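Local atomic coordinates of homospermidine synthase (Legionella pneumophila subsp. pneumophila str. Philadelphia 1, PDB entry 2PH5), a protein that binds NAD in a Rossmann-type domain and probably makes homospermidine by transferring an aminobutyl group between polyamines. Residues A[8-13]-A[34-39]; A[28-33]-A[57-62]; A[200-205]-A[362-367]; A[444-449]-A[462-467]. One frame throughout, in Å; residues are numbered along the deposited sequence.

Contact 1: A[8-13]-A[34-39]; sequences KKILFK and EKFDIK
Ile10 and Phe36 form a single beta bridge between the chain leading into strand 16-19 and the residues that leave helix 23-35. Two backbone hydrogen bonds make it. Ile10 N donates to Lys35 O, bent to 143° at the hydrogen. Asp37 N donates to Ile10 O at 3.0 Å and is straighter, at 168°. Phe36 CA adds a weaker CA-H...O contact to the same Ile10 O.

Among the polar side chains, Lys9 has CG anti to its backbone N (chi1 -151°), which sets CG 3.5 Å from Asp37 CB where the two side chains cross at about a right angle. Further out, NZ makes a weak bond to Glu34 O; its stronger partner is Phe33 O, so the ammonium closes on the carbonyls of the last helical turn.

The apolar contacts gather round the rings of Phe36 and Phe12. Phe36 CD1 is 3.9 Å from Ile10 CB and 4.0 Å from Phe12 CB, while Ile38 CD1 comes to the edge of the Phe12 ring, 3.5 Å from Phe12 CD1. Phe16 stacks on Phe12 and meets Phe36 edge-to-face, and both rings pack on helix 391-408, Phe36 against Ile401 and Ile405, Phe12 against Ile408.

Contact 2: A[28-33]-A[57-62]; sequences LMPLIF and QQYGVS
Phe33 and Tyr59 carry the same first torsion, chi1 -70° in each, with CG anti to the carbonyl carbon, and their side chains run past each other in opposite directions. The planes are only 8° apart, but the centroids are 5.2 Å apart and the rings slid sidelong, so they barely overlap; Phe33 CD2 meets Tyr59 CD1 at 3.4 Å. Bends at chi2 and chi3 turn the selenomethionine Met29 so that CE meets Val61 tip to tip, 3.5 Å from Val61 CB. Phe33 CZ also touches Val61 CG2, which lies at the edge of the Phe33 ring. Across the other end of Tyr59 comes Pro30, its CG 3.2 Å from the phenol OH.

Gly60, with positive phi, is the C-prime residue of the Schellman motif that ends helix 55-59, and the turn carries Val61 on toward Val43 and Ile45 of strand 43-47. Met29 also touches Phe21, an NAD-binding residue. Almost all the touching atoms are carbon, the phenol OH against Pro30 being the exception, so shape and dispersion join helix 23-35 to the end of helix 55-59 in the Rossmann domain.

Contact 3: A[200-205]-A[362-367]; sequences IKVIHV and LLMGNQ
Leu362 pairs with His204 through two backbone hydrogen bonds, His204 N to Leu362 O at 2.8 Å and Leu362 N to His204 O at 2.7 Å, and their CB atoms meet on the same face of the sheet. Leu362 O also receives a CA-H...O contact from Ile203 CA. Leu363 faces Ile203 as a non-hydrogen-bonded pair; the two side chains lie side by side, pointing the same way, with Leu363 CG 4.0 Å from Ile203 CG1. Ile200 CD1 reaches Leu363 CB, and this face is covered by helix 158-176, through Ile167 and Leu171. The strands 202-213 and 352-364 run antiparallel here, at 165°, as neighbours in the mixed sheet of the region assigned to the saccharopine dehydrogenase C-terminal family.

Met364, a selenomethionine, bends at chi2 and chi3 across His204. Its CE sits over the centre of one imidazole face, 3.4 Å from the centroid, a CH-pi contact with SE following over the same face; its CB packs 3.6 Å from Val202 CG1. The ring is held from elsewhere too, by a hydrogen bond between ND1 and Ser278 OG. Met364 N donates to Val202 O, whereas Met364 O takes Lys201 N at 2.8 Å and, weakly, Val202 N: a classic beta bulge. Gly365 continues beside it, its CA 4.4 Å from Ile200 CA, where a CB would clash with Lys201 N.

Contact 4: A[444-449]-A[462-467]; sequences WTPLKN and DPWQFF
The indoles of Trp444 and Trp464 meet obliquely, their six-membered rings inclined at 52° with centroids 5.9 Å apart. Trp444 CZ3 lies in the plane of the Trp464 ring at its edge, 3.8 Å from Trp464 CZ3, and Trp444 O approaches the same ring's edge 3.5 Å from Trp464 CH2. Over one face of Trp464, offset toward the rim, is CG of its own neighbour Pro463; one face of Trp444 likewise carries Pro446 N near the rim. Pro446 crosses Trp464 at about a right angle, its CD 3.4 Å from Trp464 CZ3.

Beyond the indoles Leu447 crosses Pro463, CD2 touching Pro463 CB at 3.5 Å, and Thr445 CB adds a looser contact with the same atom. Both segments are shaped by turns of their own. Asp462 OD2 accepts from Trp464 N in an Asx turn, the donor standing 56° out of the carboxylate plane, within a type I turn from Asp462 to Gln465. Thr445 starts another type I turn.

Trp279 also meets the Trp444 ring, and His246 NE2 hydrogen-bonds with Trp464 O. Indole, proline and leucine surfaces thus join the chain after strand 436-442 to the approach to helix 466-469, while the polar groups named here mostly shape the turns or bond outside the two segments.

In the fold
Contacts 1 and 2 share helix 23-35 in the NAD-binding part, and contacts 3 and 4 adjoin each other in the C-terminal part; the centres of contacts 1 and 4 are about 49 Å apart, on opposite sides of the chain's centre. Contact 1 lies at the surface and combines a backbone bridge with mixed packing, whereas contact 2 is buried and apolar; a Lys9-Phe33 hydrogen bond links them. Contact 3, also buried, relies on antiparallel sheet bonding, interrupted by a bulge, with side chains packed on both faces. Contact 4, partly buried, packs its loops against that sheet: Trp464 touches Met364, Trp444 touches Leu362, and Asp462 forms a long, weak ion pair with Lys201.

Contact 1: A[8-13]-A[34-39]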
loop_
_atom_site.group_PDB
_atom_site.type_symbol
_atom_site.label_atom_id
_atom_site.label_comp_id
_atom_site.label_asym_id
_atom_site.label_seq_id
_atom_site.Cartn_x
_atom_site.Cartn_y
_atom_site.Cartn_z
ATOM N N LYS A 8 -17.671 20.831 36.512
ATOM C CA LYS A 8 -16.664 21.525 35.720
ATOM C C LYS A 8 -17.285 22.082 34.443
ATOM O O LYS A 8 -16.621 22.191 33.410
ATOM C CB LYS A 8 -15.510 20.577 35.369
ATOM C CG LYS A 8 -14.414 20.478 36.430
ATOM C CD LYS A 8 -14.893 19.808 37.709
ATOM C CE LYS A 8 -13.777 19.751 38.748
ATOM N NZ LYS A 8 -13.290 21.109 39.124
ATOM N N LYS A 9 -18.562 22.434 34.518
ATOM C CA LYS A 9 -19.268 22.972 33.364
ATOM C C LYS A 9 -19.053 24.481 33.293
ATOM O O LYS A 9 -19.614 25.225 34.092
ATOM C CB LYS A 9 -20.756 22.675 33.489
ATOM C CG LYS A 9 -21.476 22.525 32.168
ATOM C CD LYS A 9 -21.384 21.109 31.647
ATOM C CE LYS A 9 -22.480 20.854 30.634
ATOM N NZ LYS A 9 -22.572 19.429 30.236
ATOM N N ILE A 10 -18.247 24.927 32.333
ATOM C CA ILE A 10 -17.949 26.352 32.170
ATOM C C ILE A 10 -19.176 27.163 31.737
ATOM O O ILE A 10 -19.865 26.794 30.787
ATOM C CB ILE A 10 -16.838 26.572 31.114
ATOM C CG1 ILE A 10 -15.707 25.550 31.306
ATOM C CG2 ILE A 10 -16.318 28.002 31.197
ATOM C CD1 ILE A 10 -15.032 25.585 32.659
ATOM N N LEU A 11 -19.446 28.267 32.430
ATOM C CA LEU A 11 -20.585 29.121 32.090
ATOM C C LEU A 11 -20.210 30.055 30.945
ATOM O O LEU A 11 -19.138 30.669 30.951
ATOM C CB LEU A 11 -21.028 29.950 33.304
ATOM C CG LEU A 11 -21.631 29.189 34.491
ATOM C CD1 LEU A 11 -21.778 30.123 35.688
ATOM C CD2 LEU A 11 -22.971 28.598 34.099
ATOM N N PHE A 12 -21.098 30.153 29.964
ATOM C CA PHE A 12 -20.865 30.994 28.802
ATOM C C PHE A 12 -22.137 31.759 28.472
ATOM O O PHE A 12 -23.161 31.166 28.121
ATOM C CB PHE A 12 -20.442 30.126 27.618
ATOM C CG PHE A 12 -19.862 30.899 26.482
ATOM C CD1 PHE A 12 -20.516 30.953 25.255
ATOM C CD2 PHE A 12 -18.655 31.574 26.634
ATOM C CE1 PHE A 12 -19.976 31.670 24.187
ATOM C CE2 PHE A 12 -18.103 32.294 25.580
ATOM C CZ PHE A 12 -18.766 32.343 24.348
ATOM N N LYS A 13 -22.066 33.081 28.591
ATOM C CA LYS A 13 -23.214 33.943 28.331
ATOM C C LYS A 13 -23.302 34.460 26.897
ATOM O O LYS A 13 -24.240 35.172 26.545
ATOM C CB LYS A 13 -23.209 35.121 29.311
ATOM C CG LYS A 13 -24.048 34.892 30.570
ATOM C CD LYS A 13 -25.538 34.776 30.231
ATOM C CE LYS A 13 -26.407 34.613 31.481
ATOM N NZ LYS A 13 -27.869 34.489 31.169
ATOM N N GLU A 34 -20.527 19.451 26.221
ATOM C CA GLU A 34 -20.008 18.639 27.311
ATOM C C GLU A 34 -19.203 19.500 28.282
ATOM O O GLU A 34 -19.175 19.234 29.481
ATOM C CB GLU A 34 -19.128 17.519 26.756
ATOM C CG GLU A 34 -18.706 16.475 27.779
ATOM C CD GLU A 34 -17.737 15.457 27.204
ATOM O OE1 GLU A 34 -17.860 15.123 26.002
ATOM O OE2 GLU A 34 -16.855 14.983 27.950
ATOM N N LYS A 35 -18.563 20.541 27.760
ATOM C CA LYS A 35 -17.752 21.434 28.572
ATOM C C LYS A 35 -18.410 22.781 28.866
ATOM O O LYS A 35 -17.920 23.549 29.695
ATOM C CB LYS A 35 -16.411 21.675 27.879
ATOM C CG LYS A 35 -15.435 20.532 28.000
ATOM C CD LYS A 35 -14.768 20.599 29.336
ATOM C CE LYS A 35 -13.595 19.667 29.415
ATOM N NZ LYS A 35 -13.002 19.795 30.769
ATOM N N PHE A 36 -19.515 23.079 28.195
ATOM C CA PHE A 36 -20.184 24.354 28.408
ATOM C C PHE A 36 -21.639 24.214 28.807
ATOM O O PHE A 36 -22.378 23.420 28.226
ATOM C CB PHE A 36 -20.069 25.216 27.150
ATOM C CG PHE A 36 -18.674 25.678 26.870
ATOM C CD1 PHE A 36 -18.169 26.815 27.484
ATOM C CD2 PHE A 36 -17.846 24.949 26.029
ATOM C CE1 PHE A 36 -16.852 27.221 27.260
ATOM C CE2 PHE A 36 -16.527 25.345 25.800
ATOM C CZ PHE A 36 -16.031 26.480 26.416
ATOM N N ASP A 37 -22.037 24.979 29.819
ATOM C CA ASP A 37 -23.414 24.974 30.299
ATOM C C ASP A 37 -24.139 26.006 29.452
ATOM O O ASP A 37 -24.706 26.979 29.951
ATOM C CB ASP A 37 -23.472 25.368 31.776
ATOM C CG ASP A 37 -24.889 25.442 32.298
ATOM O OD1 ASP A 37 -25.686 24.533 31.977
ATOM O OD2 ASP A 37 -25.201 26.404 33.028
ATOM N N ILE A 38 -24.103 25.762 28.152
ATOM C CA ILE A 38 -24.686 26.648 27.175
ATOM C C ILE A 38 -25.969 26.070 26.590
ATOM O O ILE A 38 -26.219 24.861 26.671
ATOM C CB ILE A 38 -23.645 26.911 26.063
ATOM C CG1 ILE A 38 -24.021 28.146 25.263
ATOM C CG2 ILE A 38 -23.524 25.704 25.153
ATOM C CD1 ILE A 38 -22.937 28.583 24.293
ATOM N N LYS A 39 -26.789 26.945 26.022
ATOM C CA LYS A 39 -28.041 26.526 25.412
ATOM C C LYS A 39 -27.780 26.342 23.928
ATOM O O LYS A 39 -26.902 26.992 23.358
ATOM C CB LYS A 39 -29.128 27.596 25.579
ATOM C CG LYS A 39 -29.093 28.373 26.890
ATOM C CD LYS A 39 -30.224 29.407 26.951
ATOM C CE LYS A 39 -30.045 30.399 28.106
ATOM N NZ LYS A 39 -28.885 31.328 27.925
#

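Contact 2: A[28-33]-A[57-62]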
loop_
_atom_site.group_PDB
_atom_site.type_symbol
_atom_site.label_atom_id
_atom_site.label_comp_id
_atom_site.label_asym_id
_atom_site.label_seq_id
_atom_site.Cartn_x
_atom_site.Cartn_y
_atom_site.Cartn_z
ATOM N N LEU A 28 -16.966 18.270 16.813
ATOM C CA LEU A 28 -16.767 19.237 17.884
ATOM C C LEU A 28 -18.022 19.407 18.734
ATOM O O LEU A 28 -17.940 19.544 19.951
ATOM C CB LEU A 28 -16.385 20.591 17.297
ATOM C CG LEU A 28 -15.344 21.441 18.034
ATOM C CD1 LEU A 28 -15.455 22.874 17.552
ATOM C CD2 LEU A 28 -15.546 21.386 19.520
HETATM N N MSE A 29 -19.179 19.389 18.081
HETATM C CA MSE A 29 -20.463 19.573 18.748
HETATM C C MSE A 29 -20.564 18.970 20.142
HETATM O O MSE A 29 -20.830 19.680 21.114
HETATM C CB MSE A 29 -21.584 19.024 17.876
HETATM C CG MSE A 29 -21.887 19.888 16.687
HETATM SE SE MSE A 29 -22.715 21.529 17.238
HETATM C CE MSE A 29 -24.528 21.135 16.690
ATOM N N PRO A 30 -20.356 17.650 20.261
ATOM C CA PRO A 30 -20.432 16.977 21.557
ATOM C C PRO A 30 -19.570 17.607 22.654
ATOM O O PRO A 30 -20.028 17.774 23.785
ATOM C CB PRO A 30 -19.983 15.559 21.228
ATOM C CG PRO A 30 -20.455 15.385 19.827
ATOM C CD PRO A 30 -20.064 16.678 19.192
ATOM N N LEU A 31 -18.329 17.955 22.322
ATOM C CA LEU A 31 -17.412 18.535 23.303
ATOM C C LEU A 31 -17.816 19.926 23.793
ATOM O O LEU A 31 -17.496 20.314 24.915
ATOM C CB LEU A 31 -15.973 18.572 22.747
ATOM C CG LEU A 31 -15.149 17.276 22.813
ATOM C CD1 LEU A 31 -15.828 16.210 21.989
ATOM C CD2 LEU A 31 -13.725 17.504 22.303
ATOM N N ILE A 32 -18.523 20.675 22.959
ATOM C CA ILE A 32 -18.949 22.010 23.346
ATOM C C ILE A 32 -20.061 21.945 24.390
ATOM O O ILE A 32 -20.055 22.692 25.373
ATOM C CB ILE A 32 -19.450 22.786 22.135
ATOM C CG1 ILE A 32 -18.381 22.763 21.040
ATOM C CG2 ILE A 32 -19.778 24.212 22.542
ATOM C CD1 ILE A 32 -18.811 23.411 19.746
ATOM N N PHE A 33 -21.017 21.050 24.180
ATOM C CA PHE A 33 -22.112 20.909 25.126
ATOM C C PHE A 33 -21.680 20.096 26.332
ATOM O O PHE A 33 -22.366 20.066 27.349
ATOM C CB PHE A 33 -23.314 20.258 24.448
ATOM C CG PHE A 33 -23.979 21.146 23.449
ATOM C CD1 PHE A 33 -24.679 22.274 23.865
ATOM C CD2 PHE A 33 -23.874 20.882 22.086
ATOM C CE1 PHE A 33 -25.267 23.134 22.935
ATOM C CE2 PHE A 33 -24.457 21.733 21.148
ATOM C CZ PHE A 33 -25.155 22.861 21.572
ATOM N N GLN A 57 -29.347 18.470 14.139
ATOM C CA GLN A 57 -30.710 18.209 14.588
ATOM C C GLN A 57 -30.789 17.562 15.970
ATOM O O GLN A 57 -31.730 17.814 16.722
ATOM C CB GLN A 57 -31.462 17.333 13.584
ATOM C CG GLN A 57 -31.677 17.965 12.228
ATOM C CD GLN A 57 -30.564 17.639 11.249
ATOM O OE1 GLN A 57 -29.379 17.741 11.581
ATOM N NE2 GLN A 57 -30.941 17.249 10.032
ATOM N N GLN A 58 -29.807 16.733 16.303
ATOM C CA GLN A 58 -29.793 16.066 17.596
ATOM C C GLN A 58 -29.565 17.059 18.722
ATOM O O GLN A 58 -30.114 16.907 19.814
ATOM C CB GLN A 58 -28.708 14.994 17.632
ATOM C CG GLN A 58 -28.915 13.885 16.614
ATOM C CD GLN A 58 -30.014 12.907 16.999
ATOM O OE1 GLN A 58 -30.344 11.999 16.231
ATOM N NE2 GLN A 58 -30.579 13.080 18.193
ATOM N N TYR A 59 -28.759 18.080 18.457
ATOM C CA TYR A 59 -28.475 19.088 19.467
ATOM C C TYR A 59 -29.410 20.284 19.357
ATOM O O TYR A 59 -29.475 21.116 20.265
ATOM C CB TYR A 59 -27.016 19.533 19.355
ATOM C CG TYR A 59 -26.039 18.457 19.781
ATOM C CD1 TYR A 59 -25.797 18.206 21.136
ATOM C CD2 TYR A 59 -25.384 17.663 18.832
ATOM C CE1 TYR A 59 -24.930 17.194 21.538
ATOM C CE2 TYR A 59 -24.518 16.648 19.220
ATOM C CZ TYR A 59 -24.298 16.420 20.578
ATOM O OH TYR A 59 -23.461 15.406 20.977
ATOM N N GLY A 60 -30.137 20.361 18.247
ATOM C CA GLY A 60 -31.059 21.466 18.042
ATOM C C GLY A 60 -30.343 22.782 17.794
ATOM O O GLY A 60 -30.742 23.829 18.309
ATOM N N VAL A 61 -29.277 22.732 17.007
ATOM C CA VAL A 61 -28.517 23.929 16.702
ATOM C C VAL A 61 -28.852 24.412 15.303
ATOM O O VAL A 61 -28.863 23.635 14.350
ATOM C CB VAL A 61 -26.990 23.662 16.853
ATOM C CG1 VAL A 61 -26.179 24.825 16.319
ATOM C CG2 VAL A 61 -26.662 23.438 18.328
ATOM N N SER A 62 -29.155 25.700 15.199
ATOM C CA SER A 62 -29.496 26.331 13.929
ATOM C C SER A 62 -28.410 26.069 12.881
ATOM O O SER A 62 -27.222 26.091 13.191
ATOM C CB SER A 62 -29.663 27.840 14.159
ATOM O OG SER A 62 -29.740 28.551 12.939
#

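Contact 3: A[200-205]-A[362-367]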
loop_
_atom_site.group_PDB
_atom_site.type_symbol
_atom_site.label_atom_id
_atom_site.label_comp_id
_atom_site.label_asym_id
_atom_site.label_seq_id
_atom_site.Cartn_x
_atom_site.Cartn_y
_atom_site.Cartn_z
ATOM N N ILE A 200 18.904 16.822 21.605
ATOM C CA ILE A 200 17.893 16.529 20.614
ATOM C C ILE A 200 18.408 16.902 19.242
ATOM O O ILE A 200 18.663 18.074 18.962
ATOM C CB ILE A 200 16.622 17.326 20.874
ATOM C CG1 ILE A 200 16.183 17.134 22.328
ATOM C CG2 ILE A 200 15.526 16.872 19.925
ATOM C CD1 ILE A 200 15.896 15.695 22.695
ATOM N N LYS A 201 18.561 15.900 18.386
ATOM C CA LYS A 201 19.048 16.123 17.034
ATOM C C LYS A 201 17.909 16.121 16.020
ATOM O O LYS A 201 18.001 16.755 14.970
ATOM C CB LYS A 201 20.061 15.043 16.659
ATOM C CG LYS A 201 21.350 15.088 17.453
ATOM C CD LYS A 201 22.231 13.906 17.086
ATOM C CE LYS A 201 23.599 14.005 17.716
ATOM N NZ LYS A 201 24.488 12.968 17.130
ATOM N N VAL A 202 16.835 15.408 16.341
ATOM C CA VAL A 202 15.698 15.324 15.442
ATOM C C VAL A 202 14.394 15.008 16.176
ATOM O O VAL A 202 14.361 14.186 17.097
ATOM C CB VAL A 202 15.959 14.261 14.327
ATOM C CG1 VAL A 202 16.433 12.969 14.945
ATOM C CG2 VAL A 202 14.698 14.015 13.503
ATOM N N ILE A 203 13.328 15.689 15.762
ATOM C CA ILE A 203 11.998 15.512 16.329
ATOM C C ILE A 203 11.032 15.067 15.231
ATOM O O ILE A 203 10.939 15.704 14.185
ATOM C CB ILE A 203 11.439 16.833 16.911
ATOM C CG1 ILE A 203 12.238 17.279 18.138
ATOM C CG2 ILE A 203 9.975 16.650 17.277
ATOM C CD1 ILE A 203 11.655 18.522 18.822
ATOM N N HIS A 204 10.312 13.977 15.469
ATOM C CA HIS A 204 9.335 13.493 14.499
ATOM C C HIS A 204 7.937 13.598 15.086
ATOM O O HIS A 204 7.748 13.496 16.302
ATOM C CB HIS A 204 9.542 12.007 14.162
ATOM C CG HIS A 204 10.681 11.729 13.231
ATOM N ND1 HIS A 204 11.095 10.448 12.932
ATOM C CD2 HIS A 204 11.500 12.557 12.543
ATOM C CE1 HIS A 204 12.120 10.498 12.103
ATOM N NE2 HIS A 204 12.388 11.768 11.850
ATOM N N VAL A 205 6.963 13.820 14.214
ATOM C CA VAL A 205 5.572 13.815 14.617
ATOM C C VAL A 205 5.282 12.426 14.077
ATOM O O VAL A 205 5.124 12.240 12.867
ATOM C CB VAL A 205 4.722 14.868 13.868
ATOM C CG1 VAL A 205 3.256 14.715 14.258
ATOM C CG2 VAL A 205 5.207 16.282 14.225
ATOM N N LEU A 362 8.293 12.153 18.536
ATOM C CA LEU A 362 9.468 11.374 18.848
ATOM C C LEU A 362 10.675 12.289 18.921
ATOM O O LEU A 362 11.003 12.966 17.943
ATOM C CB LEU A 362 9.665 10.322 17.760
ATOM C CG LEU A 362 10.773 9.282 17.910
ATOM C CD1 LEU A 362 10.552 8.505 19.205
ATOM C CD2 LEU A 362 10.763 8.339 16.693
ATOM N N LEU A 363 11.323 12.336 20.080
ATOM C CA LEU A 363 12.524 13.158 20.237
ATOM C C LEU A 363 13.727 12.226 20.260
ATOM O O LEU A 363 13.783 11.325 21.087
ATOM C CB LEU A 363 12.471 13.965 21.532
ATOM C CG LEU A 363 11.500 15.137 21.472
ATOM C CD1 LEU A 363 10.069 14.624 21.340
ATOM C CD2 LEU A 363 11.653 15.967 22.723
HETATM N N MSE A 364 14.671 12.434 19.345
HETATM C CA MSE A 364 15.872 11.598 19.258
HETATM C C MSE A 364 17.160 12.392 19.502
HETATM O O MSE A 364 17.245 13.569 19.151
HETATM C CB MSE A 364 15.947 10.940 17.877
HETATM C CG MSE A 364 14.760 10.053 17.528
HETATM SE SE MSE A 364 14.367 10.032 15.609
HETATM C CE MSE A 364 13.088 11.493 15.573
ATOM N N GLY A 365 18.156 11.738 20.100
ATOM C CA GLY A 365 19.425 12.390 20.374
ATOM C C GLY A 365 19.925 12.260 21.804
ATOM O O GLY A 365 21.129 12.124 22.039
ATOM N N ASN A 366 19.005 12.300 22.764
ATOM C CA ASN A 366 19.371 12.198 24.170
ATOM C C ASN A 366 19.905 10.819 24.545
ATOM O O ASN A 366 19.444 9.797 24.038
ATOM C CB ASN A 366 18.177 12.551 25.065
ATOM C CG ASN A 366 18.550 12.582 26.538
ATOM O OD1 ASN A 366 18.427 11.581 27.242
ATOM N ND2 ASN A 366 19.028 13.733 27.004
ATOM N N GLN A 367 20.877 10.811 25.451
ATOM C CA GLN A 367 21.520 9.586 25.901
ATOM C C GLN A 367 20.558 8.542 26.474
ATOM O O GLN A 367 20.813 7.345 26.363
ATOM C CB GLN A 367 22.606 9.932 26.920
ATOM C CG GLN A 367 22.083 10.630 28.164
ATOM C CD GLN A 367 23.175 11.336 28.962
ATOM O OE1 GLN A 367 22.939 11.778 30.091
ATOM N NE2 GLN A 367 24.372 11.453 28.375
#

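Contact 4: A[444-449]-A[462-467]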
loop_
_atom_site.group_PDB
_atom_site.type_symbol
_atom_site.label_atom_id
_atom_site.label_comp_id
_atom_site.label_asym_id
_atom_site.label_seq_id
_atom_site.Cartn_x
_atom_site.Cartn_y
_atom_site.Cartn_z
ATOM N N TRP A 444 15.535 1.775 20.111
ATOM C CA TRP A 444 15.433 1.720 18.658
ATOM C C TRP A 444 16.168 2.870 17.970
ATOM O O TRP A 444 16.237 3.980 18.500
ATOM C CB TRP A 444 13.965 1.796 18.238
ATOM C CG TRP A 444 13.796 2.142 16.784
ATOM C CD1 TRP A 444 13.731 1.267 15.740
ATOM C CD2 TRP A 444 13.744 3.459 16.206
ATOM N NE1 TRP A 444 13.643 1.953 14.551
ATOM C CE2 TRP A 444 13.650 3.298 14.808
ATOM C CE3 TRP A 444 13.772 4.758 16.736
ATOM C CZ2 TRP A 444 13.581 4.387 13.927
ATOM C CZ3 TRP A 444 13.706 5.846 15.856
ATOM C CH2 TRP A 444 13.611 5.647 14.467
ATOM N N THR A 445 16.711 2.596 16.788
ATOM C CA THR A 445 17.357 3.618 15.972
ATOM C C THR A 445 17.151 3.144 14.543
ATOM O O THR A 445 16.925 1.963 14.310
ATOM C CB THR A 445 18.881 3.751 16.211
ATOM O OG1 THR A 445 19.579 2.908 15.286
ATOM C CG2 THR A 445 19.245 3.361 17.629
ATOM N N PRO A 446 17.217 4.058 13.564
ATOM C CA PRO A 446 17.026 3.643 12.168
ATOM C C PRO A 446 18.182 2.802 11.649
ATOM O O PRO A 446 18.215 2.429 10.480
ATOM C CB PRO A 446 16.896 4.971 11.425
ATOM C CG PRO A 446 17.733 5.894 12.236
ATOM C CD PRO A 446 17.370 5.521 13.665
ATOM N N LEU A 447 19.120 2.499 12.539
ATOM C CA LEU A 447 20.297 1.721 12.170
ATOM C C LEU A 447 20.201 0.234 12.509
ATOM O O LEU A 447 20.924 -0.580 11.936
ATOM C CB LEU A 447 21.538 2.327 12.825
ATOM C CG LEU A 447 22.618 2.880 11.897
ATOM C CD1 LEU A 447 22.008 3.694 10.779
ATOM C CD2 LEU A 447 23.583 3.734 12.719
ATOM N N LYS A 448 19.317 -0.130 13.428
ATOM C CA LYS A 448 19.192 -1.532 13.789
ATOM C C LYS A 448 18.003 -2.221 13.137
ATOM O O LYS A 448 17.163 -1.572 12.510
ATOM C CB LYS A 448 19.135 -1.691 15.310
ATOM C CG LYS A 448 18.180 -0.767 16.008
ATOM C CD LYS A 448 18.829 -0.221 17.271
ATOM C CE LYS A 448 19.340 -1.334 18.175
ATOM N NZ LYS A 448 20.135 -0.773 19.305
ATOM N N ASN A 449 17.952 -3.544 13.289
ATOM C CA ASN A 449 16.904 -4.384 12.711
ATOM C C ASN A 449 16.925 -4.242 11.199
ATOM O O ASN A 449 15.979 -4.620 10.510
ATOM C CB ASN A 449 15.525 -4.002 13.244
ATOM C CG ASN A 449 15.420 -4.160 14.744
ATOM O OD1 ASN A 449 15.736 -5.217 15.293
ATOM N ND2 ASN A 449 14.968 -3.104 15.420
ATOM N N ASP A 462 26.411 8.361 13.078
ATOM C CA ASP A 462 25.308 9.011 13.760
ATOM C C ASP A 462 23.999 8.510 13.173
ATOM O O ASP A 462 23.586 8.926 12.087
ATOM C CB ASP A 462 25.423 10.521 13.587
ATOM C CG ASP A 462 24.274 11.257 14.211
ATOM O OD1 ASP A 462 24.156 12.478 13.975
ATOM O OD2 ASP A 462 23.486 10.615 14.940
ATOM N N PRO A 463 23.320 7.618 13.904
ATOM C CA PRO A 463 22.050 7.033 13.478
ATOM C C PRO A 463 20.962 8.063 13.253
ATOM O O PRO A 463 20.044 7.857 12.462
ATOM C CB PRO A 463 21.724 6.067 14.614
ATOM C CG PRO A 463 22.288 6.760 15.806
ATOM C CD PRO A 463 23.612 7.280 15.309
ATOM N N TRP A 464 21.076 9.191 13.933
ATOM C CA TRP A 464 20.061 10.218 13.788
ATOM C C TRP A 464 20.231 11.107 12.566
ATOM O O TRP A 464 19.646 12.181 12.500
ATOM C CB TRP A 464 20.023 11.047 15.053
ATOM C CG TRP A 464 19.849 10.188 16.239
ATOM C CD1 TRP A 464 20.611 10.193 17.365
ATOM C CD2 TRP A 464 18.822 9.209 16.444
ATOM N NE1 TRP A 464 20.122 9.281 18.270
ATOM C CE2 TRP A 464 19.023 8.663 17.731
ATOM C CE3 TRP A 464 17.752 8.742 15.668
ATOM C CZ2 TRP A 464 18.189 7.669 18.268
ATOM C CZ3 TRP A 464 16.922 7.754 16.199
ATOM C CH2 TRP A 464 17.149 7.229 17.493
ATOM N N GLN A 465 21.023 10.660 11.596
ATOM C CA GLN A 465 21.229 11.430 10.371
ATOM C C GLN A 465 20.100 11.149 9.390
ATOM O O GLN A 465 19.731 9.991 9.182
ATOM C CB GLN A 465 22.557 11.048 9.709
ATOM C CG GLN A 465 23.780 11.583 10.421
ATOM C CD GLN A 465 24.025 13.046 10.135
ATOM O OE1 GLN A 465 24.370 13.813 11.028
ATOM N NE2 GLN A 465 23.868 13.436 8.884
ATOM N N PHE A 466 19.567 12.196 8.770
ATOM C CA PHE A 466 18.484 12.021 7.809
ATOM C C PHE A 466 18.884 10.991 6.746
ATOM O O PHE A 466 18.044 10.264 6.210
ATOM C CB PHE A 466 18.127 13.360 7.155
ATOM C CG PHE A 466 16.881 13.308 6.313
ATOM C CD1 PHE A 466 16.944 13.538 4.941
ATOM C CD2 PHE A 466 15.640 13.008 6.890
ATOM C CE1 PHE A 466 15.799 13.469 4.157
ATOM C CE2 PHE A 466 14.489 12.938 6.111
ATOM C CZ PHE A 466 14.566 13.168 4.741
ATOM N N PHE A 467 20.179 10.918 6.470
ATOM C CA PHE A 467 20.719 9.973 5.500
ATOM C C PHE A 467 20.297 8.531 5.857
ATOM O O PHE A 467 20.093 7.705 4.965
ATOM C CB PHE A 467 22.248 10.101 5.489
ATOM C CG PHE A 467 22.924 9.382 4.359
ATOM C CD1 PHE A 467 22.825 9.849 3.055
ATOM C CD2 PHE A 467 23.695 8.257 4.608
ATOM C CE1 PHE A 467 23.492 9.204 2.014
ATOM C CE2 PHE A 467 24.366 7.603 3.578
ATOM C CZ PHE A 467 24.265 8.077 2.277
#